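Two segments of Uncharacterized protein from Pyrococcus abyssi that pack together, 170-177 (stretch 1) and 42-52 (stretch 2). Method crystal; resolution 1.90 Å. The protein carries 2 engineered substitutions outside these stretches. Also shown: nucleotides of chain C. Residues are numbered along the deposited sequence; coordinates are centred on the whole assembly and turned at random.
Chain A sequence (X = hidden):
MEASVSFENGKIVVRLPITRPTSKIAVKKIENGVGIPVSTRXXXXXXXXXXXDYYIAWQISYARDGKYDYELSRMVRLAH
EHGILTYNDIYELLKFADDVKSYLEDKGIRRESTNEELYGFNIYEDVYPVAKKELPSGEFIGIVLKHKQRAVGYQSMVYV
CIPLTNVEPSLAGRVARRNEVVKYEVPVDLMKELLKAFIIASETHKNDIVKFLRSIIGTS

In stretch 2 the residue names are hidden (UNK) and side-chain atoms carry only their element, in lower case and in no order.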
ATOM      1  N   SER A 170      25.115 -16.282  19.036  1.00 43.78           N
ATOM      2  CA  SER A 170      24.813 -17.585  18.453  1.00 42.62           C
ATOM      3  C   SER A 170      23.327 -17.969  18.532  1.00 43.25           C
ATOM      4  O   SER A 170      22.695 -17.886  19.576  1.00 40.08           O
ATOM      5  CB  SER A 170      25.636 -18.683  19.142  1.00 45.22           C
ATOM      6  OG  SER A 170      25.131 -19.957  18.820  1.00 41.04           O
ATOM      7  N   LEU A 171      22.778 -18.348  17.384  1.00 41.92           N
ATOM      8  CA  LEU A 171      21.358 -18.741  17.318  1.00 42.68           C
ATOM      9  C   LEU A 171      21.140 -20.242  17.559  1.00 46.09           C
ATOM     10  O   LEU A 171      19.994 -20.685  17.773  1.00 44.66           O
ATOM     11  CB  LEU A 171      20.790 -18.347  15.977  1.00 44.81           C
ATOM     12  CG  LEU A 171      20.497 -16.845  15.922  1.00 45.63           C
ATOM     13  CD1 LEU A 171      20.372 -16.450  14.516  1.00 43.21           C
ATOM     14  CD2 LEU A 171      19.211 -16.591  16.730  1.00 47.91           C
ATOM     15  N   ALA A 172      22.231 -21.024  17.557  1.00 45.13           N
ATOM     16  CA  ALA A 172      22.106 -22.482  17.824  1.00 46.98           C
ATOM     17  C   ALA A 172      21.261 -22.829  19.042  1.00 48.88           C
ATOM     18  O   ALA A 172      21.640 -22.519  20.163  1.00 50.13           O
ATOM     19  CB  ALA A 172      23.511 -23.130  17.999  1.00 51.90           C
ATOM     20  N   GLY A 173      20.123 -23.496  18.830  1.00 49.08           N
ATOM     21  CA  GLY A 173      19.278 -23.923  19.920  1.00 52.83           C
ATOM     22  C   GLY A 173      18.618 -22.832  20.727  1.00 53.37           C
ATOM     23  O   GLY A 173      18.300 -23.029  21.889  1.00 53.50           O
ATOM     24  N   ARG A 174      18.348 -21.710  20.078  1.00 53.54           N
ATOM     25  CA  ARG A 174      17.896 -20.495  20.743  1.00 54.16           C
ATOM     26  C   ARG A 174      16.581 -20.028  20.095  1.00 51.80           C
ATOM     27  O   ARG A 174      16.414 -20.189  18.873  1.00 49.38           O
ATOM     28  CB  ARG A 174      18.997 -19.418  20.602  1.00 57.05           C
ATOM     29  CG  ARG A 174      18.690 -18.122  21.271  1.00 59.15           C
ATOM     30  CD  ARG A 174      19.920 -17.372  21.684  1.00 56.12           C
ATOM     31  NE  ARG A 174      20.476 -16.528  20.627  1.00 49.95           N
ATOM     32  CZ  ARG A 174      19.913 -15.407  20.197  1.00 46.82           C
ATOM     33  NH1 ARG A 174      18.743 -15.012  20.710  1.00 46.71           N
ATOM     34  NH2 ARG A 174      20.512 -14.688  19.246  1.00 43.24           N
ATOM     35  N   VAL A 175      15.676 -19.432  20.865  1.00 51.02           N
ATOM     36  CA  VAL A 175      14.541 -18.739  20.227  1.00 53.91           C
ATOM     37  C   VAL A 175      14.720 -17.197  20.126  1.00 54.40           C
ATOM     38  O   VAL A 175      14.896 -16.499  21.119  1.00 56.57           O
ATOM     39  CB  VAL A 175      13.196 -19.047  20.934  1.00 84.06           C
ATOM     40  CG1 VAL A 175      13.151 -18.478  22.343  1.00 87.59           C
ATOM     41  CG2 VAL A 175      12.044 -18.504  20.114  1.00 83.60           C
ATOM     42  N   ALA A 176      14.686 -16.679  18.908  1.00 55.30           N
ATOM     43  CA  ALA A 176      14.829 -15.228  18.673  1.00 55.01           C
ATOM     44  C   ALA A 176      13.855 -14.391  19.535  1.00 59.63           C
ATOM     45  O   ALA A 176      12.681 -14.706  19.635  1.00 61.63           O
ATOM     46  CB  ALA A 176      14.631 -14.920  17.212  1.00 52.64           C
ATOM     47  N   ARG A 177      14.367 -13.351  20.187  1.00 64.90           N
ATOM     48  CA  ARG A 177      13.538 -12.449  20.991  1.00 70.84           C
ATOM     49  C   ARG A 177      12.645 -11.602  20.071  1.00 68.75           C
ATOM     50  O   ARG A 177      12.856 -11.559  18.852  1.00 66.73           O
ATOM     51  CB  ARG A 177      14.412 -11.527  21.853  1.00 75.53           C
ATOM     52  CG  ARG A 177      15.524 -12.215  22.636  1.00 79.06           C
ATOM     53  CD  ARG A 177      15.015 -12.683  23.986  1.00 85.64           C
ATOM     54  NE  ARG A 177      16.085 -13.242  24.816  1.00 87.59           N
ATOM     55  CZ  ARG A 177      16.007 -13.419  26.133  1.00 90.59           C
ATOM     56  NH1 ARG A 177      14.909 -13.076  26.794  1.00 92.46           N
ATOM     57  NH2 ARG A 177      17.040 -13.930  26.789  1.00 92.45           N
ATOM     58  N   UNK A  42      10.376 -18.989  11.191  1.00 61.70           N
ATOM     59  CA  UNK A  42      10.895 -19.709  12.339  1.00 66.42           C
ATOM     60  C   UNK A  42      11.493 -18.724  13.344  1.00 63.33           C
ATOM     61  O   UNK A  42      12.231 -17.842  12.958  1.00 58.81           O
ATOM     62  c   UNK A  42      13.193 -22.819  12.160  1.00 67.87           C
ATOM     63  n   UNK A  42      12.174 -24.310  13.769  1.00 69.03           N
ATOM     64  c   UNK A  42      12.185 -21.857  12.770  1.00 69.87           C
ATOM     65  c   UNK A  42      11.956 -20.709  11.866  1.00 67.77           C
ATOM     66  c   UNK A  42      12.711 -24.210  12.391  1.00 67.42           C
ATOM     67  N   UNK A  43      11.126 -18.851  14.615  1.00 65.42           N
ATOM     68  CA  UNK A  43      11.751 -18.058  15.672  1.00 64.60           C
ATOM     69  C   UNK A  43      12.676 -18.922  16.544  1.00 63.56           C
ATOM     70  O   UNK A  43      13.572 -18.415  17.198  1.00 59.96           O
ATOM     71  c   UNK A  43       9.024 -15.530  16.660  1.00 72.29           C
ATOM     72  n   UNK A  43       7.129 -13.913  16.315  1.00 81.04           N
ATOM     73  c   UNK A  43      10.694 -17.384  16.549  1.00 65.47           C
ATOM     74  c   UNK A  43       8.509 -14.282  15.885  1.00 78.31           C
ATOM     75  c   UNK A  43      10.306 -16.015  16.047  1.00 67.27           C
ATOM     76  N   UNK A  44      12.411 -20.223  16.583  1.00 64.55           N
ATOM     77  CA  UNK A  44      13.257 -21.169  17.332  1.00 64.41           C
ATOM     78  C   UNK A  44      14.244 -21.862  16.390  1.00 58.76           C
ATOM     79  O   UNK A  44      13.848 -22.496  15.417  1.00 62.97           O
ATOM     80  o   UNK A  44      13.092 -23.393  18.244  1.00 71.16           O
ATOM     81  c   UNK A  44      12.378 -22.200  18.040  1.00 69.70           C
ATOM     82  N   UNK A  45      15.535 -21.731  16.633  1.00 54.72           N
ATOM     83  CA  UNK A  45      16.488 -22.324  15.707  1.00 50.41           C
ATOM     84  C   UNK A  45      17.144 -23.554  16.321  1.00 53.04           C
ATOM     85  O   UNK A  45      17.424 -23.567  17.503  1.00 51.35           O
ATOM     86  c   UNK A  45      16.362 -19.051  15.057  1.00 48.61           C
ATOM     87  c   UNK A  45      16.608 -20.393  13.101  1.00 46.71           C
ATOM     88  c   UNK A  45      17.505 -21.264  15.273  1.00 45.74           C
ATOM     89  c   UNK A  45      15.944 -19.437  12.341  1.00 49.64           C
ATOM     90  c   UNK A  45      15.678 -18.076  14.302  1.00 50.15           C
ATOM     91  c   UNK A  45      16.857 -20.188  14.451  1.00 45.80           C
ATOM     92  c   UNK A  45      15.473 -18.280  12.949  1.00 50.56           C
ATOM     93  N   UNK A  46      17.355 -24.595  15.499  1.00 53.54           N
ATOM     94  CA  UNK A  46      17.880 -25.901  15.912  1.00 55.54           C
ATOM     95  C   UNK A  46      19.386 -25.826  16.212  1.00 52.46           C
ATOM     96  O   UNK A  46      20.015 -24.781  15.983  1.00 50.02           O
ATOM     97  c   UNK A  46      17.596 -26.778  14.695  1.00 57.26           C
ATOM     98  c   UNK A  46      17.765 -25.789  13.534  1.00 54.03           C
ATOM     99  c   UNK A  46      17.111 -24.536  14.042  1.00 50.86           C
ATOM    100  N   UNK A  47      19.955 -26.912  16.701  1.00 52.94           N
ATOM    101  CA  UNK A  47      21.379 -26.914  17.031  1.00 52.12           C
ATOM    102  C   UNK A  47      22.133 -28.109  16.416  1.00 53.22           C
ATOM    103  O   UNK A  47      23.178 -28.532  16.926  1.00 55.64           O
ATOM    104  o   UNK A  47      20.936 -28.062  19.099  1.00 60.27           O
ATOM    105  c   UNK A  47      21.543 -26.906  18.543  1.00 53.70           C
ATOM    106  N   UNK A  48      21.610 -28.628  15.309  1.00 48.84           N
ATOM    107  CA  UNK A  48      22.188 -29.756  14.601  1.00 49.08           C
ATOM    108  C   UNK A  48      22.478 -29.360  13.170  1.00 47.27           C
ATOM    109  O   UNK A  48      22.505 -28.177  12.875  1.00 44.90           O
ATOM    110  c   UNK A  48      19.821 -30.538  14.267  1.00 56.85           C
ATOM    111  c   UNK A  48      21.239 -30.936  14.636  1.00 53.98           C
ATOM    112  o   UNK A  48      18.889 -31.163  14.814  1.00 61.30           O
ATOM    113  o   UNK A  48      19.654 -29.587  13.448  1.00 53.10           O
ATOM    114  N   UNK A  49      22.654 -30.353  12.296  1.00 52.82           N
ATOM    115  CA  UNK A  49      22.926 -30.127  10.889  1.00 56.04           C
ATOM    116  C   UNK A  49      21.902 -29.156  10.253  1.00 49.10           C
ATOM    117  O   UNK A  49      22.265 -28.432   9.356  1.00 47.36           O
ATOM    118  c   UNK A  49      22.934 -31.443  10.106  1.00 68.32           C
ATOM    119  o   UNK A  49      22.120 -33.083   7.709  1.00107.97           O
ATOM    120  c   UNK A  49      22.421 -31.869   7.618  1.00 96.63           C
ATOM    121  o   UNK A  49      21.963 -31.118   6.715  1.00 98.11           O
ATOM    122  c   UNK A  49      23.397 -31.286   8.646  1.00 83.19           C
ATOM    123  N   UNK A  50      20.655 -29.151  10.733  1.00 46.38           N
ATOM    124  CA  UNK A  50      19.629 -28.312  10.101  1.00 48.00           C
ATOM    125  C   UNK A  50      19.905 -26.814  10.257  1.00 45.60           C
ATOM    126  O   UNK A  50      19.487 -26.051   9.409  1.00 45.49           O
ATOM    127  c   UNK A  50      17.792 -30.041  10.305  1.00 55.91           C
ATOM    128  n   UNK A  50      17.476 -30.823  11.326  1.00 54.97           N
ATOM    129  o   UNK A  50      17.786 -30.435   9.138  1.00 58.56           O
ATOM    130  c   UNK A  50      18.231 -28.636  10.647  1.00 48.32           C
ATOM    131  N   UNK A  51      20.633 -26.385  11.298  1.00 44.17           N
ATOM    132  CA  UNK A  51      20.948 -24.943  11.432  1.00 42.41           C
ATOM    133  C   UNK A  51      21.640 -24.364  10.197  1.00 44.17           C
ATOM    134  O   UNK A  51      21.455 -23.190   9.857  1.00 41.65           O
ATOM    135  c   UNK A  51      20.659 -22.435  13.161  1.00 42.11           C
ATOM    136  c   UNK A  51      22.002 -23.164  13.030  1.00 41.38           C
ATOM    137  c   UNK A  51      21.855 -24.662  12.654  1.00 38.97           C
ATOM    138  c   UNK A  51      22.816 -23.061  14.324  1.00 41.77           C
ATOM    139  N   UNK A  52      22.494 -25.167   9.568  1.00 47.86           N
ATOM    140  CA  UNK A  52      23.307 -24.664   8.459  1.00 50.03           C
ATOM    141  C   UNK A  52      22.490 -24.382   7.204  1.00 45.30           C
ATOM    142  O   UNK A  52      23.023 -23.804   6.261  1.00 44.03           O
ATOM    143  c   UNK A  52      24.423 -25.662   8.112  1.00 58.43           C
ATOM    144  n   UNK A  52      24.435 -30.668   4.610  1.00 99.98           N
ATOM    145  n   UNK A  52      24.415 -28.798   5.942  1.00 86.97           N
ATOM    146  n   UNK A  52      26.365 -29.449   4.900  1.00 98.55           N
ATOM    147  c   UNK A  52      25.074 -29.638   5.151  1.00 95.00           C
ATOM    148  c   UNK A  52      23.917 -26.823   7.283  1.00 68.12           C
ATOM    149  c   UNK A  52      25.007 -27.626   6.591  1.00 77.48           C
TER
ATOM    150  P    DA C   3       8.941 -21.858  15.181  1.00 91.04           P
ATOM    151  OP1  DA C   3      10.055 -22.799  14.973  1.00 96.09           O
ATOM    152  OP2  DA C   3       9.202 -20.450  15.561  1.00 95.33           O
ATOM    153  O5'  DA C   3       8.083 -21.877  13.837  1.00 76.35           O
ATOM    154  C5'  DA C   3       7.568 -23.098  13.369  1.00 71.26           C
ATOM    155  C4'  DA C   3       6.642 -22.858  12.213  1.00 62.99           C
ATOM    156  O4'  DA C   3       5.329 -22.470  12.721  1.00 57.72           O
ATOM    157  C3'  DA C   3       7.091 -21.764  11.252  1.00 61.11           C
ATOM    158  O3'  DA C   3       6.920 -22.235   9.917  1.00 61.15           O
ATOM    159  C2'  DA C   3       6.157 -20.590  11.605  1.00 57.67           C
ATOM    160  C1'  DA C   3       4.884 -21.333  12.025  1.00 56.07           C
ATOM    161  N9   DA C   3       3.949 -20.578  12.887  1.00 55.29           N
ATOM    162  C8   DA C   3       4.244 -19.604  13.819  1.00 55.83           C
ATOM    163  N7   DA C   3       3.175 -19.125  14.439  1.00 53.71           N
ATOM    164  C5   DA C   3       2.108 -19.835  13.872  1.00 53.42           C
ATOM    165  C6   DA C   3       0.694 -19.776  14.054  1.00 48.84           C
ATOM    166  N6   DA C   3       0.093 -18.972  14.930  1.00 49.38           N
ATOM    167  N1   DA C   3      -0.076 -20.646  13.343  1.00 48.36           N
ATOM    168  C2   DA C   3       0.517 -21.467  12.479  1.00 51.31           C
ATOM    169  N3   DA C   3       1.833 -21.578  12.190  1.00 51.89           N
ATOM    170  C4   DA C   3       2.572 -20.736  12.930  1.00 53.16           C

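Position 42 carries four carbons in a row ending in a nitrogen, and the side chain stays out of reach of stretch 1. This is Lys42. Its NZ lies 2.9 Å from OP1 of DA3 in chain C and 3.0 Å from the backbone O of position 44, hydrogen-bonding to both; a long cationic chain suits a phosphate.

Position 43 again has four carbons ending in nitrogen, and its CB lies 4.0 Å from CG2 of Val175: Lys43. At this exposed site the long chain can lead its charged end away from the contact. The backbone does the closer work, N donating to OP2 of DA3 (2.7 Å) and O accepting from N of Ala176 (2.7 Å).

At position 44 there is one carbon and one oxygen, the CB 4.3 Å from CG2 of Val175, hence Ser44. This small residue sits where the backbones bridge, its CA 4.0 Å from that of Val175.

Position 45 bears one carbon and a six-carbon ring with no further atom, which excludes tyrosine. One ring carbon is 4.1 Å from CD2 of Leu171, and another is 4.4 Å from CB of Ala176, which meets the ring edge: Phe45. A flat apolar ring suits this buried site.

At position 46 three carbons close a ring onto the backbone N, the mark of Pro46. Lacking an N-H, it can still accept: its O takes a hydrogen bond from N of Gly173 (3.1 Å).

Position 47 has one carbon and one oxygen, and its CB comes within 3.7 Å of N of Gly173: Ser47. Its short polar side chain fits an exposed place close against the turn.

Position 48 shows two carbons, the second carrying two oxygens. Clear of stretch 1, Asp48 uses OD1 to accept from N of position 50 (2.9 Å), ahead of the 3-10 segment.

At position 49 three carbons run out, the third carrying two oxygens: this is Glu49, an acid free to pair with a cation because it lies clear of stretch 1. At position 50 two carbons end in one oxygen and one nitrogen, also out of reach: this is Asn50, whose N donates to OD1 of Asp48.

Position 51 has four carbons forked at the second, and one terminal carbon packs 3.7 Å from CB of Ala172: Leu51, an apolar match for a buried side chain.

Position 52 has three carbons, a nitrogen, then a carbon bearing two more nitrogens: Arg52, whose NH1 forms a salt bridge with OE2 of Glu49 (3.3 Å).

The contact is chiefly backbone pairing, with N of Phe45 donating almost straight to O of Arg174 (2.9 Å). The type II turn from Leu171 to Arg174 brings Gly173, whose positive phi favours glycine, beside Pro46, while Phe45 and Leu51 add apolar packing.

Stretch 2, residues 42-52: KKSFPSDENLR
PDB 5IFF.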